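Protein YiiM (Escherichia coli, PDB 1O65) is of unknown function but has a MOSC domain and probably binds molybdenum and acts as an oxidoreductase, perhaps on nitrogenous compounds. Local coordinates at residues 190-204 / 213-226. Residues are numbered along the deposited sequence; the frame is centred on the assembly and turned at random.
Sequences AWHMPFDDDQYHRLL and WTRTMQKRRLSGKI
Arg221 and Asp197 form a side-on salt bridge that joins two nearly antiparallel helices, 197-204 and 213-223, whose axes approach to 9.5 Å at a signed crossing angle of -153°. Arg221 NE gives its hydrogen to Asp197 OD1 at 2.8 Å and NH2 gives one to Asp197 OD2 at 2.7 Å, both on the syn side of the carboxylate. A bend at chi3 (65°) swings the guanidinium off the line of the chain, toward the Asp197 carboxylate, and CB of His201 lies over one of its faces. Water 1 bridges Asp197 OD1 and the Arg221 carbonyl, adding a third link. Shortening Arg221 to an alanine would remove both N-H donors, and would probably leave the Asp197 carboxylate without its countercharge and Leu204 CD1 and His201 with less packing.

Leu204 illustrates knobs-into-holes packing: it sits among Thr214, Met217, Gln218 and Arg221, with CD2 3.8 Å from Met217 CB and CD1 against Arg221 CD. Met217 returns the fit, entering a hole lined by Ala190, Tyr200, Leu203 and Leu204; its SD makes an oblique Met-aromatic contact with Tyr200.

Phe195 closes the end of the pair where the salt bridge lies, away from Leu204. With CG anti to the backbone N (chi1 -168°), its ring covers the helix terminus: Arg220 O lies in plane at the edge, 3.2 Å from Phe195 CE2, while Gly224 O stands over one face and Tyr200 over the opposite one. Tyr200 turns its edge to Phe195 and takes Arg220 CD over one face in a CH-pi contact, and Arg220 NH2 reaches Ala190 O at 2.8 Å besides pairing with Glu227.

Both segments belong to the YiiM-like 3-alpha helix domain; Tyr200 and Leu203 also touch helix 183-191, at Ile189 and Ala186, while Trp213 meets Trp191 edge-to-face and reaches strand 121-128 at Gln127.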
# COMPACT_ATOMS: atom_id res chain seq x y z
N ALA A 190 -6.07 7.85 9.72
CA ALA A 190 -5.92 6.69 10.58
C ALA A 190 -4.93 6.93 11.71
O ALA A 190 -5.22 6.48 12.81
CB ALA A 190 -5.41 5.46 9.82
N TRP A 191 -3.79 7.58 11.42
CA TRP A 191 -2.74 7.63 12.42
C TRP A 191 -2.22 8.97 12.86
O TRP A 191 -1.39 9.02 13.78
CB TRP A 191 -1.54 6.83 11.85
CG TRP A 191 -1.80 5.45 11.37
CD1 TRP A 191 -2.42 4.45 12.07
CD2 TRP A 191 -1.48 4.89 10.09
NE1 TRP A 191 -2.47 3.32 11.31
CE2 TRP A 191 -1.90 3.55 10.10
CE3 TRP A 191 -0.83 5.38 8.95
CZ2 TRP A 191 -1.74 2.68 9.00
CZ3 TRP A 191 -0.67 4.52 7.88
CH2 TRP A 191 -1.13 3.19 7.89
N HIS A 192 -2.55 10.09 12.21
CA HIS A 192 -1.98 11.37 12.62
C HIS A 192 -2.96 12.30 13.30
O HIS A 192 -2.57 13.05 14.19
CB HIS A 192 -1.38 12.11 11.40
CG HIS A 192 -0.30 11.37 10.68
ND1 HIS A 192 0.09 11.69 9.41
CD2 HIS A 192 0.46 10.31 11.02
CE1 HIS A 192 1.06 10.89 9.00
NE2 HIS A 192 1.31 10.02 9.98
N MET A 193 -4.22 12.35 12.87
CA MET A 193 -5.15 13.28 13.48
C MET A 193 -5.89 12.73 14.69
O MET A 193 -6.00 11.53 14.92
CB MET A 193 -6.16 13.83 12.49
CG MET A 193 -6.64 12.96 11.37
SD MET A 193 -8.34 13.37 10.86
CE MET A 193 -9.26 12.38 12.02
N PRO A 194 -6.35 13.68 15.52
CA PRO A 194 -7.13 13.30 16.68
C PRO A 194 -8.52 12.85 16.23
O PRO A 194 -8.94 13.12 15.12
CB PRO A 194 -7.20 14.54 17.55
CG PRO A 194 -6.58 15.64 16.77
CD PRO A 194 -5.72 15.01 15.69
N PHE A 195 -9.23 12.13 17.10
CA PHE A 195 -10.56 11.65 16.82
C PHE A 195 -11.42 12.69 16.10
O PHE A 195 -11.56 13.85 16.49
CB PHE A 195 -11.24 11.22 18.16
CG PHE A 195 -12.51 10.45 17.85
CD1 PHE A 195 -13.69 11.12 17.57
CD2 PHE A 195 -12.49 9.06 17.78
CE1 PHE A 195 -14.82 10.41 17.24
CE2 PHE A 195 -13.62 8.34 17.44
CZ PHE A 195 -14.81 9.03 17.21
N ASP A 196 -11.95 12.33 14.93
CA ASP A 196 -12.83 13.22 14.18
C ASP A 196 -13.89 12.35 13.53
O ASP A 196 -13.54 11.63 12.58
CB ASP A 196 -12.08 13.98 13.07
CG ASP A 196 -12.94 15.06 12.43
OD1 ASP A 196 -13.49 15.91 13.17
OD2 ASP A 196 -13.13 15.10 11.21
N ASP A 197 -15.11 12.35 13.98
CA ASP A 197 -16.12 11.51 13.35
C ASP A 197 -16.30 11.82 11.86
O ASP A 197 -16.55 10.91 11.07
CB ASP A 197 -17.49 11.68 14.06
CG ASP A 197 -18.48 10.66 13.56
OD1 ASP A 197 -18.30 9.46 13.86
OD2 ASP A 197 -19.44 11.01 12.84
N ASP A 198 -16.32 13.11 11.51
CA ASP A 198 -16.54 13.54 10.15
C ASP A 198 -15.47 12.98 9.20
O ASP A 198 -15.76 12.56 8.08
CB ASP A 198 -16.58 15.06 10.02
CG ASP A 198 -17.83 15.71 10.55
OD1 ASP A 198 -18.88 15.04 10.69
OD2 ASP A 198 -17.78 16.94 10.80
N GLN A 199 -14.24 13.01 9.64
CA GLN A 199 -13.11 12.47 8.89
C GLN A 199 -13.28 10.96 8.75
O GLN A 199 -13.04 10.43 7.65
CB GLN A 199 -11.82 12.86 9.58
CG GLN A 199 -10.66 13.25 8.71
CD GLN A 199 -10.94 14.39 7.75
OE1 GLN A 199 -10.60 14.33 6.58
NE2 GLN A 199 -11.61 15.42 8.24
N TYR A 200 -13.76 10.28 9.80
CA TYR A 200 -14.01 8.85 9.69
C TYR A 200 -15.15 8.59 8.72
O TYR A 200 -15.09 7.67 7.89
CB TYR A 200 -14.27 8.16 11.03
CG TYR A 200 -13.17 8.43 12.04
CD1 TYR A 200 -11.83 8.45 11.61
CD2 TYR A 200 -13.42 8.67 13.36
CE1 TYR A 200 -10.80 8.73 12.47
CE2 TYR A 200 -12.38 8.94 14.24
CZ TYR A 200 -11.09 8.96 13.80
OH TYR A 200 -10.06 9.23 14.66
N HIS A 201 -16.18 9.46 8.72
CA HIS A 201 -17.27 9.23 7.77
C HIS A 201 -16.74 9.39 6.34
O HIS A 201 -17.08 8.66 5.42
CB HIS A 201 -18.44 10.17 8.04
CG HIS A 201 -19.57 10.07 7.06
ND1 HIS A 201 -19.66 10.92 5.97
CD2 HIS A 201 -20.64 9.27 6.99
CE1 HIS A 201 -20.76 10.63 5.27
NE2 HIS A 201 -21.36 9.63 5.87
N ARG A 202 -15.87 10.36 6.18
CA ARG A 202 -15.27 10.63 4.87
C ARG A 202 -14.43 9.46 4.38
O ARG A 202 -14.60 9.02 3.24
CB ARG A 202 -14.54 11.95 4.95
CG ARG A 202 -13.34 12.12 4.06
CD ARG A 202 -13.00 13.64 4.01
NE ARG A 202 -12.52 13.93 2.67
CZ ARG A 202 -11.26 13.93 2.31
NH1 ARG A 202 -10.37 13.65 3.27
NH2 ARG A 202 -10.95 14.24 1.04
N LEU A 203 -13.59 8.85 5.22
CA LEU A 203 -12.76 7.73 4.81
C LEU A 203 -13.62 6.52 4.48
O LEU A 203 -13.38 5.82 3.48
CB LEU A 203 -11.67 7.37 5.81
CG LEU A 203 -10.78 6.16 5.44
CD1 LEU A 203 -10.13 6.32 4.07
CD2 LEU A 203 -9.67 5.99 6.48
N LEU A 204 -14.68 6.28 5.23
CA LEU A 204 -15.57 5.15 5.00
C LEU A 204 -16.34 5.30 3.69
O LEU A 204 -16.86 4.30 3.21
CB LEU A 204 -16.57 4.96 6.13
CG LEU A 204 -16.08 4.39 7.47
CD1 LEU A 204 -17.07 4.73 8.57
CD2 LEU A 204 -15.89 2.86 7.41
N TRP A 213 -10.12 -1.95 6.92
CA TRP A 213 -10.09 -0.51 7.22
C TRP A 213 -11.51 -0.01 7.49
O TRP A 213 -11.69 0.86 8.34
CB TRP A 213 -9.36 0.27 6.13
CG TRP A 213 -7.89 0.34 6.38
CD1 TRP A 213 -7.05 -0.73 6.55
CD2 TRP A 213 -7.09 1.52 6.56
NE1 TRP A 213 -5.77 -0.27 6.79
CE2 TRP A 213 -5.77 1.09 6.81
CE3 TRP A 213 -7.37 2.88 6.54
CZ2 TRP A 213 -4.71 1.98 7.02
CZ3 TRP A 213 -6.32 3.77 6.74
CH2 TRP A 213 -5.01 3.33 6.98
N THR A 214 -12.52 -0.56 6.81
CA THR A 214 -13.91 -0.20 7.07
C THR A 214 -14.28 -0.51 8.52
O THR A 214 -14.88 0.28 9.25
CB THR A 214 -14.84 -0.99 6.12
OG1 THR A 214 -14.55 -0.57 4.77
CG2 THR A 214 -16.29 -0.74 6.46
N ARG A 215 -13.89 -1.71 8.95
CA ARG A 215 -14.10 -2.18 10.30
C ARG A 215 -13.45 -1.26 11.33
O ARG A 215 -14.12 -0.75 12.23
CB ARG A 215 -13.54 -3.61 10.43
CG ARG A 215 -13.67 -4.18 11.82
CD ARG A 215 -13.00 -5.52 11.96
NE ARG A 215 -13.43 -6.26 13.10
CZ ARG A 215 -13.44 -6.05 14.39
NH1 ARG A 215 -12.95 -4.93 14.91
NH2 ARG A 215 -13.94 -7.01 15.19
N THR A 216 -12.16 -0.96 11.17
CA THR A 216 -11.48 -0.08 12.12
C THR A 216 -12.17 1.27 12.22
O THR A 216 -12.44 1.80 13.31
CB THR A 216 -10.03 0.16 11.68
OG1 THR A 216 -9.36 -1.10 11.62
CG2 THR A 216 -9.29 1.11 12.62
N MET A 217 -12.43 1.85 11.04
CA MET A 217 -13.05 3.17 11.05
C MET A 217 -14.44 3.08 11.62
O MET A 217 -14.78 3.91 12.46
CB MET A 217 -12.98 3.87 9.70
CG MET A 217 -11.54 4.05 9.26
SD MET A 217 -10.63 5.12 10.40
CE MET A 217 -8.96 4.53 10.16
N GLN A 218 -15.21 2.05 11.24
CA GLN A 218 -16.55 1.96 11.85
C GLN A 218 -16.45 1.76 13.36
O GLN A 218 -17.24 2.33 14.12
CB GLN A 218 -17.38 0.85 11.21
CG GLN A 218 -18.81 0.78 11.73
CD GLN A 218 -19.64 2.00 11.40
OE1 GLN A 218 -20.03 2.30 10.26
NE2 GLN A 218 -19.96 2.77 12.45
N LYS A 219 -15.48 0.94 13.83
CA LYS A 219 -15.33 0.78 15.28
C LYS A 219 -15.02 2.12 15.95
O LYS A 219 -15.49 2.32 17.08
CB LYS A 219 -14.31 -0.24 15.74
CG LYS A 219 -14.61 -1.69 15.39
CD LYS A 219 -15.98 -2.09 15.86
CE LYS A 219 -16.19 -3.60 15.78
NZ LYS A 219 -17.56 -3.91 16.32
N ARG A 220 -14.28 3.00 15.28
CA ARG A 220 -14.00 4.28 15.95
C ARG A 220 -15.26 5.13 16.09
O ARG A 220 -15.43 5.75 17.14
CB ARG A 220 -12.93 5.07 15.20
CG ARG A 220 -11.54 4.40 15.31
CD ARG A 220 -10.57 5.27 14.50
NE ARG A 220 -9.29 4.63 14.31
CZ ARG A 220 -8.22 5.27 13.83
NH1 ARG A 220 -8.34 6.56 13.51
NH2 ARG A 220 -7.08 4.62 13.71
N ARG A 221 -16.13 5.13 15.08
CA ARG A 221 -17.33 5.97 15.16
C ARG A 221 -18.22 5.55 16.33
O ARG A 221 -18.69 6.43 17.04
CB ARG A 221 -18.16 6.02 13.88
CG ARG A 221 -17.35 6.36 12.62
CD ARG A 221 -18.23 6.71 11.45
NE ARG A 221 -19.00 7.96 11.66
CZ ARG A 221 -20.10 8.21 10.98
NH1 ARG A 221 -20.53 7.30 10.08
NH2 ARG A 221 -20.78 9.33 11.18
N LEU A 222 -18.36 4.24 16.53
CA LEU A 222 -19.24 3.72 17.57
C LEU A 222 -18.65 3.78 18.96
O LEU A 222 -19.36 4.02 19.93
CB LEU A 222 -19.67 2.28 17.22
CG LEU A 222 -20.60 2.19 15.99
CD1 LEU A 222 -20.71 0.75 15.53
CD2 LEU A 222 -21.98 2.72 16.34
N SER A 223 -17.33 3.62 19.07
CA SER A 223 -16.70 3.64 20.39
C SER A 223 -16.35 5.05 20.81
O SER A 223 -16.24 5.35 21.99
CB SER A 223 -15.43 2.76 20.40
OG SER A 223 -14.36 3.48 19.81
N GLY A 224 -16.15 5.94 19.84
CA GLY A 224 -15.77 7.33 20.17
C GLY A 224 -14.29 7.34 20.53
O GLY A 224 -13.80 8.28 21.15
N LYS A 225 -13.54 6.31 20.12
CA LYS A 225 -12.13 6.27 20.44
C LYS A 225 -11.26 5.72 19.32
O LYS A 225 -11.70 5.02 18.43
CB LYS A 225 -11.85 5.43 21.71
CG LYS A 225 -12.29 6.14 22.98
CD LYS A 225 -12.00 5.44 24.26
CE LYS A 225 -12.68 4.07 24.38
NZ LYS A 225 -13.33 3.96 25.73
N ILE A 226 -9.97 6.03 19.42
CA ILE A 226 -8.98 5.54 18.48
C ILE A 226 -8.37 4.27 19.05
O ILE A 226 -7.83 4.34 20.16
CB ILE A 226 -7.89 6.62 18.27
CG1 ILE A 226 -8.58 7.88 17.72
CG2 ILE A 226 -6.80 6.12 17.34
CD1 ILE A 226 -7.70 9.07 17.51
O HOH W 1 -18.02 9.01 16.38
O HOH W 2 -16.45 1.40 3.21